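Local coordinates for mutual gliding motility protein C (MglC) (Myxococcus xanthus DK 1622, PDB 7CT3), which probably acts in the cell-polarity control system of gliding motility, as a Roadblock/LC7-domain protein that interacts with its paralog MglB, at residues 21-26 with 89-94; 48-53 with 77-82; 55-60 with 72-77; 59-64 with 81-86. One frame throughout, in Å; residues are numbered along the deposited sequence.

In the fold
Followed from the N terminus, strand 17-24 comes first, and contact 1 pairs its end with strand 90-97, closing a long loop that holds the other three contacts. Within it, helix 44-61 lies against the strands that follow. Contact 2 sets the middle of the helix on the start of strand 79-87. Contact 3 is nested inside contact 2 and sets the next turns on strand 71-75. Contact 4 starts from the same stretch as contact 3, with Asn59 and Ala60 in common, and ends on the same strand as contact 2, sharing Thr81 and Val82. Strands 79-87 and 90-97 are sheet neighbours, which joins contact 1 to contacts 2 and 4.

Contact 1 of 4, residues 21-26 with 89-94; sequences SVMGFD and DYFLVL
Phe91 stands between Met23 and Phe25, and its ring meets the two in different ways. Met23, a selenomethionine, runs alongside it, pointing the same way, with CB over one face of the Phe91 ring in a CH-pi contact, 3.9 Å from the ring centroid. Phe25 crosses it obliquely: the ring planes of Phe25 and Phe91 meet at 41°, and Phe91 CD1 sits over a face of the Phe25 ring, toward its rim, 3.6 Å from Phe25 CE1. Phe91 CG lies between its own backbone N and carbonyl carbon (chi1 61°), a crowded position that sets CG toward Met23. Met83 and Leu64 also pack on the Phe91 side chain, while Lys65 makes a cation-pi contact with Phe25.

The other side of the sheet carries Val22, Tyr90 and Leu92. Val22 splits its branches, CG1 reaching Tyr90 CB at 3.9 Å and CG2 reaching Leu92 CD1 at 3.8 Å. The Tyr90 ring turns an edge to Met23 O and passes obliquely by the CA of Gly24.

Between the two layers of side chains the backbones pair antiparallel, Ser21 with Val93 and Met23 with Phe91 as hydrogen-bonded pairs. Met23 N donates a nearly straight hydrogen bond to Phe91 O at 2.9 Å. Past the strand end, Phe25 N still reaches Asp89 O at 3.0 Å. At the other end a water joins Ser21 OG to Val93 O, and Ser21 OG also bonds to Thr32. With strands 29-34 and 79-87 outside this pair, it forms the centre of the antiparallel sheet of the Roadblock/LC7 fold.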
loop_
_atom_site.group_PDB
_atom_site.type_symbol
_atom_site.label_atom_id
_atom_site.label_comp_id
_atom_site.label_asym_id
_atom_site.label_seq_id
_atom_site.Cartn_x
_atom_site.Cartn_y
_atom_site.Cartn_z
ATOM N N SER A 21 13.285 7.830 -3.904
ATOM C CA SER A 21 13.495 9.196 -3.367
ATOM C C SER A 21 13.412 9.184 -1.845
ATOM O O SER A 21 12.735 8.305 -1.294
ATOM C CB SER A 21 12.497 10.150 -3.952
ATOM O OG SER A 21 12.455 10.021 -5.364
ATOM N N VAL A 22 14.083 10.144 -1.211
ATOM C CA VAL A 22 13.827 10.535 0.203
ATOM C C VAL A 22 13.076 11.864 0.182
ATOM O O VAL A 22 13.490 12.821 -0.474
ATOM C CB VAL A 22 15.125 10.584 1.026
ATOM C CG1 VAL A 22 14.878 11.078 2.443
ATOM C CG2 VAL A 22 15.805 9.221 1.052
HETATM N N MSE A 23 11.956 11.879 0.904
HETATM C CA MSE A 23 11.023 12.990 0.932
HETATM C C MSE A 23 10.814 13.390 2.392
HETATM O O MSE A 23 10.782 12.532 3.265
HETATM C CB MSE A 23 9.721 12.531 0.265
HETATM C CG MSE A 23 8.534 13.436 0.474
HETATM SE SE MSE A 23 8.614 14.954 -0.742
HETATM C CE MSE A 23 8.905 14.189 -2.529
ATOM N N GLY A 24 10.689 14.694 2.657
ATOM C CA GLY A 24 10.365 15.165 3.993
ATOM C C GLY A 24 8.863 15.191 4.233
ATOM O O GLY A 24 8.115 15.401 3.269
ATOM N N PHE A 25 8.425 15.023 5.483
ATOM C CA PHE A 25 7.013 15.235 5.899
ATOM C C PHE A 25 6.644 16.720 5.740
ATOM O O PHE A 25 5.441 17.039 5.706
ATOM C CB PHE A 25 6.786 14.701 7.314
ATOM C CG PHE A 25 6.863 13.200 7.412
ATOM C CD1 PHE A 25 5.892 12.403 6.824
ATOM C CD2 PHE A 25 7.915 12.582 8.071
ATOM C CE1 PHE A 25 5.960 11.020 6.913
ATOM C CE2 PHE A 25 7.982 11.199 8.156
ATOM C CZ PHE A 25 7.005 10.420 7.577
ATOM N N ASP A 26 7.640 17.602 5.607
ATOM C CA ASP A 26 7.441 19.036 5.246
ATOM C C ASP A 26 7.155 19.173 3.741
ATOM O O ASP A 26 6.965 20.311 3.294
ATOM C CB ASP A 26 8.630 19.903 5.678
ATOM C CG ASP A 26 9.973 19.569 5.042
ATOM O OD1 ASP A 26 10.042 18.618 4.234
ATOM O OD2 ASP A 26 10.948 20.266 5.374
ATOM N N ASP A 89 11.472 12.896 10.397
ATOM C CA ASP A 89 11.298 14.002 9.416
ATOM C C ASP A 89 11.247 13.489 7.969
ATOM O O ASP A 89 10.814 14.276 7.107
ATOM C CB ASP A 89 12.429 15.026 9.537
ATOM C CG ASP A 89 12.514 15.704 10.895
ATOM O OD1 ASP A 89 11.451 15.953 11.503
ATOM O OD2 ASP A 89 13.646 15.975 11.334
ATOM N N TYR A 90 11.667 12.247 7.689
ATOM C CA TYR A 90 11.903 11.761 6.303
ATOM C C TYR A 90 11.335 10.356 6.082
ATOM O O TYR A 90 11.386 9.496 6.994
ATOM C CB TYR A 90 13.398 11.770 5.980
ATOM C CG TYR A 90 14.048 13.121 6.116
ATOM C CD1 TYR A 90 13.667 14.179 5.306
ATOM C CD2 TYR A 90 15.034 13.349 7.061
ATOM C CE1 TYR A 90 14.247 15.430 5.437
ATOM C CE2 TYR A 90 15.628 14.593 7.200
ATOM C CZ TYR A 90 15.234 15.639 6.382
ATOM O OH TYR A 90 15.813 16.868 6.509
ATOM N N PHE A 91 10.840 10.116 4.868
ATOM C CA PHE A 91 10.438 8.769 4.396
ATOM C C PHE A 91 11.090 8.484 3.043
ATOM O O PHE A 91 11.500 9.408 2.319
ATOM C CB PHE A 91 8.920 8.605 4.348
ATOM C CG PHE A 91 8.167 9.536 3.435
ATOM C CD1 PHE A 91 7.803 10.804 3.865
ATOM C CD2 PHE A 91 7.779 9.128 2.165
ATOM C CE1 PHE A 91 7.087 11.653 3.038
ATOM C CE2 PHE A 91 7.051 9.977 1.343
ATOM C CZ PHE A 91 6.708 11.237 1.782
ATOM N N LEU A 92 11.179 7.193 2.746
ATOM C CA LEU A 92 11.764 6.623 1.516
ATOM C C LEU A 92 10.601 6.184 0.627
ATOM O O LEU A 92 9.698 5.521 1.160
ATOM C CB LEU A 92 12.631 5.447 1.973
ATOM C CG LEU A 92 13.470 4.749 0.913
ATOM C CD1 LEU A 92 14.457 5.705 0.268
ATOM C CD2 LEU A 92 14.190 3.569 1.542
ATOM N N VAL A 93 10.589 6.571 -0.648
ATOM C CA VAL A 93 9.484 6.210 -1.586
ATOM C C VAL A 93 10.080 5.599 -2.855
ATOM O O VAL A 93 10.964 6.220 -3.468
ATOM C CB VAL A 93 8.549 7.397 -1.899
ATOM C CG1 VAL A 93 9.300 8.652 -2.293
ATOM C CG2 VAL A 93 7.515 7.039 -2.959
ATOM N N LEU A 94 9.600 4.406 -3.208
ATOM C CA LEU A 94 9.838 3.747 -4.509
ATOM C C LEU A 94 8.557 3.846 -5.338
ATOM O O LEU A 94 7.485 3.467 -4.825
ATOM C CB LEU A 94 10.234 2.290 -4.265
ATOM C CG LEU A 94 10.276 1.401 -5.506
ATOM C CD1 LEU A 94 11.314 1.897 -6.503
ATOM C CD2 LEU A 94 10.556 -0.040 -5.107
HETATM O O HOH W 1 10.436 8.172 -5.786
HETATM O O HOH W 2 10.536 16.985 7.122
#

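Contact 2 of 4, residues 48-53 with 77-82; sequences VEYANL and EKVLTV
Glu49 and Lys78 meet where helix 44-61 of the Roadblock/LC7 fold lies across the beginning of strand 79-87, the two short axes 8.9 Å apart at 44°.

The polar part is a side chain gripping a backbone. Glu49 OE1 accepts the Lys78 N-H at 3.0 Å, met on the syn side but 33° out of the carboxylate plane, and the bond is somewhat bent. Ser76 OG gives the same oxygen a second partner, and that hydroxyl also bonds to Val79 N, so one carboxylate oxygen and one serine hydroxyl together hold the tight turn that leads into the strand.

Electrostatics and van der Waals contact add to this. The Lys78 chain, extended beyond CG, crosses the Glu49 side chain at about a right angle, with its CB 3.3 Å from Glu49 OE1. The charged ends stay beyond a salt bridge: Glu49 OE2 and Lys78 NZ are 4.5 Å apart, near enough that the ammonium may still favour the carboxylate's negative charge, though the nearby Glu77 carboxylate would work against this.

Apolar packing takes over along the strand. Val79 points toward the helix, its CG2 anti to the carbonyl carbon and 4.0 Å from Glu49 CB. The Leu53 and Val79 side chains lie past one another, oppositely directed. Leu53 also packs on Val69 of the second subunit, which places this turn of the helix at the dimer interface. Leu53 CD1 sits 4.1 Å from Val79 CB, and at 4.4 Å it also touches CG2 of Thr81, whose OG1 is bonded to Val74 O.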
loop_
_atom_site.group_PDB
_atom_site.type_symbol
_atom_site.label_atom_id
_atom_site.label_comp_id
_atom_site.label_asym_id
_atom_site.label_seq_id
_atom_site.Cartn_x
_atom_site.Cartn_y
_atom_site.Cartn_z
ATOM N N VAL A 48 2.995 11.115 -15.415
ATOM C CA VAL A 48 1.808 11.990 -15.192
ATOM C C VAL A 48 1.096 11.531 -13.912
ATOM O O VAL A 48 0.859 12.378 -13.040
ATOM C CB VAL A 48 0.872 11.991 -16.414
ATOM C CG1 VAL A 48 -0.504 12.559 -16.096
ATOM C CG2 VAL A 48 1.499 12.741 -17.577
ATOM N N GLU A 49 0.784 10.238 -13.793
ATOM C CA GLU A 49 0.060 9.697 -12.612
ATOM C C GLU A 49 0.935 9.838 -11.364
ATOM O O GLU A 49 0.383 10.220 -10.313
ATOM C CB GLU A 49 -0.400 8.260 -12.857
ATOM C CG GLU A 49 -1.477 8.185 -13.921
ATOM C CD GLU A 49 -2.349 6.948 -13.883
ATOM O OE1 GLU A 49 -2.046 6.036 -13.096
ATOM O OE2 GLU A 49 -3.328 6.904 -14.648
ATOM N N TYR A 50 2.246 9.600 -11.466
ATOM C CA TYR A 50 3.178 9.744 -10.316
ATOM C C TYR A 50 3.123 11.183 -9.784
ATOM O O TYR A 50 2.977 11.370 -8.562
ATOM C CB TYR A 50 4.599 9.311 -10.684
ATOM C CG TYR A 50 5.571 9.336 -9.529
ATOM C CD1 TYR A 50 5.163 9.048 -8.234
ATOM C CD2 TYR A 50 6.906 9.647 -9.728
ATOM C CE1 TYR A 50 6.050 9.079 -7.170
ATOM C CE2 TYR A 50 7.807 9.679 -8.674
ATOM C CZ TYR A 50 7.377 9.395 -7.391
ATOM O OH TYR A 50 8.253 9.424 -6.345
ATOM N N ALA A 51 3.211 12.176 -10.672
ATOM C CA ALA A 51 3.069 13.609 -10.327
ATOM C C ALA A 51 1.745 13.819 -9.582
ATOM O O ALA A 51 1.743 14.515 -8.564
ATOM C CB ALA A 51 3.144 14.455 -11.572
ATOM N N ASN A 52 0.663 13.207 -10.062
ATOM C CA ASN A 52 -0.706 13.398 -9.513
ATOM C C ASN A 52 -0.895 12.611 -8.207
ATOM O O ASN A 52 -1.938 12.819 -7.569
ATOM C CB ASN A 52 -1.767 13.038 -10.555
ATOM C CG ASN A 52 -1.792 14.017 -11.709
ATOM O OD1 ASN A 52 -1.327 15.143 -11.573
ATOM N ND2 ASN A 52 -2.305 13.594 -12.852
ATOM N N LEU A 53 0.055 11.748 -7.824
ATOM C CA LEU A 53 0.021 10.984 -6.545
ATOM C C LEU A 53 0.789 11.734 -5.448
ATOM O O LEU A 53 0.565 11.410 -4.278
ATOM C CB LEU A 53 0.636 9.591 -6.737
ATOM C CG LEU A 53 -0.180 8.580 -7.542
ATOM C CD1 LEU A 53 0.608 7.293 -7.739
ATOM C CD2 LEU A 53 -1.514 8.276 -6.875
ATOM N N GLU A 77 -3.753 3.361 -11.492
ATOM C CA GLU A 77 -3.844 2.357 -12.583
ATOM C C GLU A 77 -2.436 2.069 -13.129
ATOM O O GLU A 77 -2.144 0.896 -13.381
ATOM C CB GLU A 77 -4.802 2.844 -13.674
ATOM C CG GLU A 77 -6.255 2.844 -13.229
ATOM C CD GLU A 77 -7.261 3.325 -14.263
ATOM O OE1 GLU A 77 -6.876 3.482 -15.444
ATOM O OE2 GLU A 77 -8.433 3.543 -13.883
ATOM N N LYS A 78 -1.585 3.091 -13.272
ATOM C CA LYS A 78 -0.294 2.986 -14.013
ATOM C C LYS A 78 0.918 2.959 -13.071
ATOM O O LYS A 78 1.999 2.545 -13.531
ATOM C CB LYS A 78 -0.157 4.145 -15.003
ATOM C CG LYS A 78 -1.216 4.187 -16.093
ATOM C CD LYS A 78 -0.967 5.273 -17.124
ATOM C CE LYS A 78 -2.104 5.425 -18.111
ATOM N NZ LYS A 78 -1.975 6.671 -18.902
ATOM N N VAL A 79 0.781 3.387 -11.815
ATOM C CA VAL A 79 1.950 3.573 -10.906
ATOM C C VAL A 79 1.650 2.932 -9.557
ATOM O O VAL A 79 0.549 3.157 -9.024
ATOM C CB VAL A 79 2.317 5.056 -10.720
ATOM C CG1 VAL A 79 3.504 5.225 -9.782
ATOM C CG2 VAL A 79 2.585 5.737 -12.049
ATOM N N LEU A 80 2.621 2.179 -9.044
ATOM C CA LEU A 80 2.609 1.604 -7.679
ATOM C C LEU A 80 3.697 2.304 -6.869
ATOM O O LEU A 80 4.749 2.641 -7.453
ATOM C CB LEU A 80 2.860 0.097 -7.753
ATOM C CG LEU A 80 2.089 -0.653 -8.835
ATOM C CD1 LEU A 80 2.472 -2.123 -8.836
ATOM C CD2 LEU A 80 0.586 -0.493 -8.661
ATOM N N THR A 81 3.449 2.528 -5.583
ATOM C CA THR A 81 4.445 3.116 -4.657
ATOM C C THR A 81 4.575 2.227 -3.425
ATOM O O THR A 81 3.603 1.520 -3.077
ATOM C CB THR A 81 4.119 4.567 -4.288
ATOM O OG1 THR A 81 2.922 4.586 -3.511
ATOM C CG2 THR A 81 3.983 5.454 -5.507
ATOM N N VAL A 82 5.763 2.257 -2.833
ATOM C CA VAL A 82 6.099 1.629 -1.528
ATOM C C VAL A 82 6.877 2.674 -0.746
ATOM O O VAL A 82 7.815 3.257 -1.289
ATOM C CB VAL A 82 6.947 0.355 -1.697
ATOM C CG1 VAL A 82 7.057 -0.397 -0.383
ATOM C CG2 VAL A 82 6.423 -0.543 -2.799
#

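Contact 3 of 4, residues 55-60 with 72-77; sequences TQLRNA and VSVNSE
Leu57 and Val74 meet where helix 55-60 runs nearly antiparallel to strand 72-75, the two short axes 8.6 Å apart with their directions at 156°. This is helix-on-sheet packing of the Roadblock/LC7 fold, at the strand that pairs antiparallel with its counterpart in the second subunit and so carries the sheet across the dimer interface.

What passes between the segments is apolar contact. Leu57 crosses Val74 obliquely and lays CD2 3.7 Å from Val74 CB. Leu57 also touches Thr81 and Met83 of the next strand, bridging two strands from the helix. One turn on, Ala60 aims its methyl at the strand and meets two valines, of which Val72 comes in with CG1 at 3.9 Å from Ala60 CB.

On the flank of the helix, Arg58 NH2 bonds to Asn59 OD1 at 3.1 Å, in the carbonyl plane and on a lone pair, while Arg58 NH1 turns to Glu62 and to Phe25 O.

The second valine closes tightest on the helix: Val74 CG2, anti to the carbonyl carbon and beside the backbone N, sits 3.5 Å from Ala60 CB, tighter than usual for two carbons.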
loop_
_atom_site.group_PDB
_atom_site.type_symbol
_atom_site.label_atom_id
_atom_site.label_comp_id
_atom_site.label_asym_id
_atom_site.label_seq_id
_atom_site.Cartn_x
_atom_site.Cartn_y
_atom_site.Cartn_z
ATOM N N THR A 55 0.959 14.595 -3.721
ATOM C CA THR A 55 0.232 15.186 -2.563
ATOM C C THR A 55 -0.254 14.066 -1.637
ATOM O O THR A 55 -0.051 14.174 -0.405
ATOM C CB THR A 55 -0.954 16.046 -3.008
ATOM O OG1 THR A 55 -0.427 17.100 -3.810
ATOM C CG2 THR A 55 -1.736 16.627 -1.848
ATOM N N GLN A 56 -0.876 13.037 -2.219
ATOM C CA GLN A 56 -1.540 11.932 -1.478
ATOM C C GLN A 56 -0.484 11.000 -0.871
ATOM O O GLN A 56 -0.721 10.510 0.247
ATOM C CB GLN A 56 -2.517 11.196 -2.396
ATOM C CG GLN A 56 -3.596 12.095 -2.982
ATOM C CD GLN A 56 -4.171 13.051 -1.963
ATOM O OE1 GLN A 56 -4.625 12.654 -0.888
ATOM N NE2 GLN A 56 -4.158 14.332 -2.297
ATOM N N LEU A 57 0.640 10.771 -1.560
ATOM C CA LEU A 57 1.775 9.975 -1.017
ATOM C C LEU A 57 2.192 10.565 0.333
ATOM O O LEU A 57 2.286 9.806 1.306
ATOM C CB LEU A 57 2.959 9.981 -1.992
ATOM C CG LEU A 57 2.782 9.146 -3.256
ATOM C CD1 LEU A 57 3.947 9.353 -4.209
ATOM C CD2 LEU A 57 2.640 7.675 -2.916
ATOM N N ARG A 58 2.429 11.877 0.389
ATOM C CA ARG A 58 2.932 12.545 1.619
ATOM C C ARG A 58 1.849 12.476 2.708
ATOM O O ARG A 58 2.213 12.319 3.884
ATOM C CB ARG A 58 3.374 13.979 1.320
ATOM C CG ARG A 58 4.204 14.612 2.432
ATOM C CD ARG A 58 3.728 16.012 2.787
ATOM N NE ARG A 58 2.363 15.968 3.298
ATOM C CZ ARG A 58 2.020 15.760 4.569
ATOM N NH1 ARG A 58 2.944 15.600 5.505
ATOM N NH2 ARG A 58 0.742 15.718 4.902
ATOM N N ASN A 59 0.569 12.572 2.339
ATOM C CA ASN A 59 -0.563 12.470 3.302
ATOM C C ASN A 59 -0.563 11.069 3.930
ATOM O O ASN A 59 -0.584 10.978 5.169
ATOM C CB ASN A 59 -1.913 12.778 2.650
ATOM C CG ASN A 59 -2.086 14.235 2.275
ATOM O OD1 ASN A 59 -1.381 15.112 2.774
ATOM N ND2 ASN A 59 -3.031 14.502 1.392
ATOM N N ALA A 60 -0.554 10.017 3.109
ATOM C CA ALA A 60 -0.584 8.606 3.566
ATOM C C ALA A 60 0.708 8.275 4.327
ATOM O O ALA A 60 0.642 7.501 5.304
ATOM C CB ALA A 60 -0.800 7.679 2.394
ATOM N N VAL A 72 3.731 1.644 3.595
ATOM C CA VAL A 72 2.502 2.235 2.995
ATOM C C VAL A 72 2.662 2.261 1.474
ATOM O O VAL A 72 3.776 2.546 1.000
ATOM C CB VAL A 72 2.225 3.637 3.565
ATOM C CG1 VAL A 72 0.979 4.256 2.954
ATOM C CG2 VAL A 72 2.120 3.605 5.083
ATOM N N SER A 73 1.580 1.966 0.753
ATOM C CA SER A 73 1.485 2.054 -0.728
ATOM C C SER A 73 0.275 2.906 -1.107
ATOM O O SER A 73 -0.815 2.691 -0.541
ATOM C CB SER A 73 1.396 0.689 -1.356
ATOM O OG SER A 73 2.597 -0.031 -1.149
ATOM N N VAL A 74 0.470 3.845 -2.029
ATOM C CA VAL A 74 -0.632 4.608 -2.674
ATOM C C VAL A 74 -0.479 4.393 -4.177
ATOM O O VAL A 74 0.550 4.837 -4.737
ATOM C CB VAL A 74 -0.604 6.092 -2.272
ATOM C CG1 VAL A 74 -1.674 6.893 -2.989
ATOM C CG2 VAL A 74 -0.737 6.262 -0.764
ATOM N N ASN A 75 -1.435 3.689 -4.783
ATOM C CA ASN A 75 -1.309 3.145 -6.157
ATOM C C ASN A 75 -2.374 3.763 -7.063
ATOM O O ASN A 75 -3.496 4.029 -6.594
ATOM C CB ASN A 75 -1.409 1.619 -6.165
ATOM C CG ASN A 75 -0.334 0.949 -5.335
ATOM O OD1 ASN A 75 0.716 1.535 -5.073
ATOM N ND2 ASN A 75 -0.587 -0.283 -4.921
ATOM N N SER A 76 -2.010 3.977 -8.322
ATOM C CA SER A 76 -2.922 4.366 -9.423
ATOM C C SER A 76 -3.025 3.185 -10.392
ATOM O O SER A 76 -2.420 2.127 -10.107
ATOM C CB SER A 76 -2.423 5.609 -10.100
ATOM O OG SER A 76 -1.173 5.365 -10.728
ATOM N N GLU A 77 -3.753 3.361 -11.492
ATOM C CA GLU A 77 -3.844 2.357 -12.583
ATOM C C GLU A 77 -2.436 2.069 -13.129
ATOM O O GLU A 77 -2.144 0.896 -13.381
ATOM C CB GLU A 77 -4.802 2.844 -13.674
ATOM C CG GLU A 77 -6.255 2.844 -13.229
ATOM C CD GLU A 77 -7.261 3.325 -14.263
ATOM O OE1 GLU A 77 -6.876 3.482 -15.444
ATOM O OE2 GLU A 77 -8.433 3.543 -13.883
#

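Contact 4 of 4, residues 59-64 with 81-86; sequences NAAETL and TVMRLV. With NA (sodium ion), chain B.
Leu64 lies against the peptide group between Arg84 and Leu85, the flat surface that counts here, since this contact has no aromatic ring. Leu64 CD1 sits over one face of that peptide, 3.8 Å from Arg84 C, and at the edge the Arg84 carbonyl oxygen takes the N-H of Leu92 on the neighbouring strand. The other branch, CD2, reaches the preceding peptide at Met83 O, also 3.8 Å away.

Further contacts follow along the strand. Leu64 CB is 4.1 Å from Leu85 CB, while Leu85 CD2 comes to 3.6 Å from Leu64 O. Met83, a selenomethionine, is extended at chi2 (172°), which carries its SE to 4.0 Å from Ala61 CB.

The Leu64 carbonyl binds a sodium ion, with Leu64 O at 2.3 Å; two waters and the carbonyls of Thr66 and Val69 complete the ligands seen. Further back, Thr63 OG1 donates to Ala60 O at 2.7 Å, and Thr63 N shares that acceptor, tying down the 3-10 turn.

The end of helix 44-61 thus rests on strand 79-87, with Val72 of strand 71-75 and Val93 of strand 90-97 also packed on Met83, and Phe25 lying against Ala61 and Leu85.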
loop_
_atom_site.group_PDB
_atom_site.type_symbol
_atom_site.label_atom_id
_atom_site.label_comp_id
_atom_site.label_asym_id
_atom_site.label_seq_id
_atom_site.Cartn_x
_atom_site.Cartn_y
_atom_site.Cartn_z
ATOM N N ASN A 59 0.569 12.572 2.339
ATOM C CA ASN A 59 -0.563 12.470 3.302
ATOM C C ASN A 59 -0.563 11.069 3.930
ATOM O O ASN A 59 -0.584 10.978 5.169
ATOM C CB ASN A 59 -1.913 12.778 2.650
ATOM C CG ASN A 59 -2.086 14.235 2.275
ATOM O OD1 ASN A 59 -1.381 15.112 2.774
ATOM N ND2 ASN A 59 -3.031 14.502 1.392
ATOM N N ALA A 60 -0.554 10.017 3.109
ATOM C CA ALA A 60 -0.584 8.606 3.566
ATOM C C ALA A 60 0.708 8.275 4.327
ATOM O O ALA A 60 0.642 7.501 5.304
ATOM C CB ALA A 60 -0.800 7.679 2.394
ATOM N N ALA A 61 1.837 8.858 3.913
ATOM C CA ALA A 61 3.170 8.639 4.527
ATOM C C ALA A 61 3.137 8.992 6.021
ATOM O O ALA A 61 3.871 8.351 6.794
ATOM C CB ALA A 61 4.218 9.441 3.793
ATOM N N GLU A 62 2.309 9.957 6.425
ATOM C CA GLU A 62 2.174 10.376 7.849
ATOM C C GLU A 62 1.914 9.152 8.740
ATOM O O GLU A 62 2.401 9.142 9.885
ATOM C CB GLU A 62 1.069 11.422 7.988
ATOM C CG GLU A 62 1.464 12.779 7.437
ATOM C CD GLU A 62 2.260 13.656 8.390
ATOM O OE1 GLU A 62 2.347 13.318 9.591
ATOM O OE2 GLU A 62 2.794 14.676 7.929
ATOM N N THR A 63 1.196 8.142 8.244
ATOM C CA THR A 63 0.835 6.929 9.033
ATOM C C THR A 63 2.102 6.165 9.449
ATOM O O THR A 63 2.049 5.476 10.487
ATOM C CB THR A 63 -0.170 6.038 8.291
ATOM O OG1 THR A 63 0.441 5.477 7.130
ATOM C CG2 THR A 63 -1.436 6.774 7.905
ATOM N N LEU A 64 3.208 6.296 8.706
ATOM C CA LEU A 64 4.498 5.619 9.026
ATOM C C LEU A 64 5.031 6.042 10.401
ATOM O O LEU A 64 5.817 5.274 10.975
ATOM C CB LEU A 64 5.536 5.948 7.953
ATOM C CG LEU A 64 5.318 5.291 6.596
ATOM C CD1 LEU A 64 6.153 5.985 5.531
ATOM C CD2 LEU A 64 5.649 3.806 6.665
ATOM N N THR A 81 3.449 2.528 -5.583
ATOM C CA THR A 81 4.445 3.116 -4.657
ATOM C C THR A 81 4.575 2.227 -3.425
ATOM O O THR A 81 3.603 1.520 -3.077
ATOM C CB THR A 81 4.119 4.567 -4.288
ATOM O OG1 THR A 81 2.922 4.586 -3.511
ATOM C CG2 THR A 81 3.983 5.454 -5.507
ATOM N N VAL A 82 5.763 2.257 -2.833
ATOM C CA VAL A 82 6.099 1.629 -1.528
ATOM C C VAL A 82 6.877 2.674 -0.746
ATOM O O VAL A 82 7.815 3.257 -1.289
ATOM C CB VAL A 82 6.947 0.355 -1.697
ATOM C CG1 VAL A 82 7.057 -0.397 -0.383
ATOM C CG2 VAL A 82 6.423 -0.543 -2.799
HETATM N N MSE A 83 6.491 2.876 0.517
HETATM C CA MSE A 83 7.122 3.874 1.361
HETATM C C MSE A 83 7.450 3.269 2.721
HETATM O O MSE A 83 6.662 2.488 3.252
HETATM C CB MSE A 83 6.192 5.074 1.536
HETATM C CG MSE A 83 5.928 5.827 0.265
HETATM SE SE MSE A 83 4.547 7.155 0.578
HETATM C CE MSE A 83 2.886 6.142 0.336
ATOM N N ARG A 84 8.612 3.661 3.262
ATOM C CA ARG A 84 9.042 3.280 4.598
ATOM C C ARG A 84 9.633 4.500 5.313
ATOM O O ARG A 84 10.119 5.423 4.630
ATOM C CB ARG A 84 10.088 2.161 4.548
ATOM C CG ARG A 84 9.529 0.813 4.120
ATOM C CD ARG A 84 10.518 -0.326 4.274
ATOM N NE ARG A 84 9.774 -1.571 4.188
ATOM C CZ ARG A 84 9.345 -2.293 5.220
ATOM N NH1 ARG A 84 9.635 -1.954 6.465
ATOM N NH2 ARG A 84 8.644 -3.385 4.992
ATOM N N LEU A 85 9.600 4.485 6.646
ATOM C CA LEU A 85 10.117 5.575 7.510
ATOM C C LEU A 85 11.646 5.500 7.561
ATOM O O LEU A 85 12.178 4.399 7.753
ATOM C CB LEU A 85 9.513 5.426 8.909
ATOM C CG LEU A 85 9.706 6.626 9.831
ATOM C CD1 LEU A 85 8.951 7.835 9.300
ATOM C CD2 LEU A 85 9.260 6.290 11.245
ATOM N N VAL A 86 12.332 6.632 7.407
ATOM C CA VAL A 86 13.815 6.690 7.566
ATOM C C VAL A 86 14.182 7.555 8.782
ATOM O O VAL A 86 15.246 7.302 9.361
ATOM C CB VAL A 86 14.527 7.132 6.273
ATOM C CG1 VAL A 86 14.560 6.008 5.248
ATOM C CG2 VAL A 86 13.910 8.370 5.667
HETATM NA NA NA B . 6.153 3.201 11.930
HETATM O O HOH W 3 7.530 4.187 13.732
HETATM O O HOH W 4 8.155 2.564 10.795
#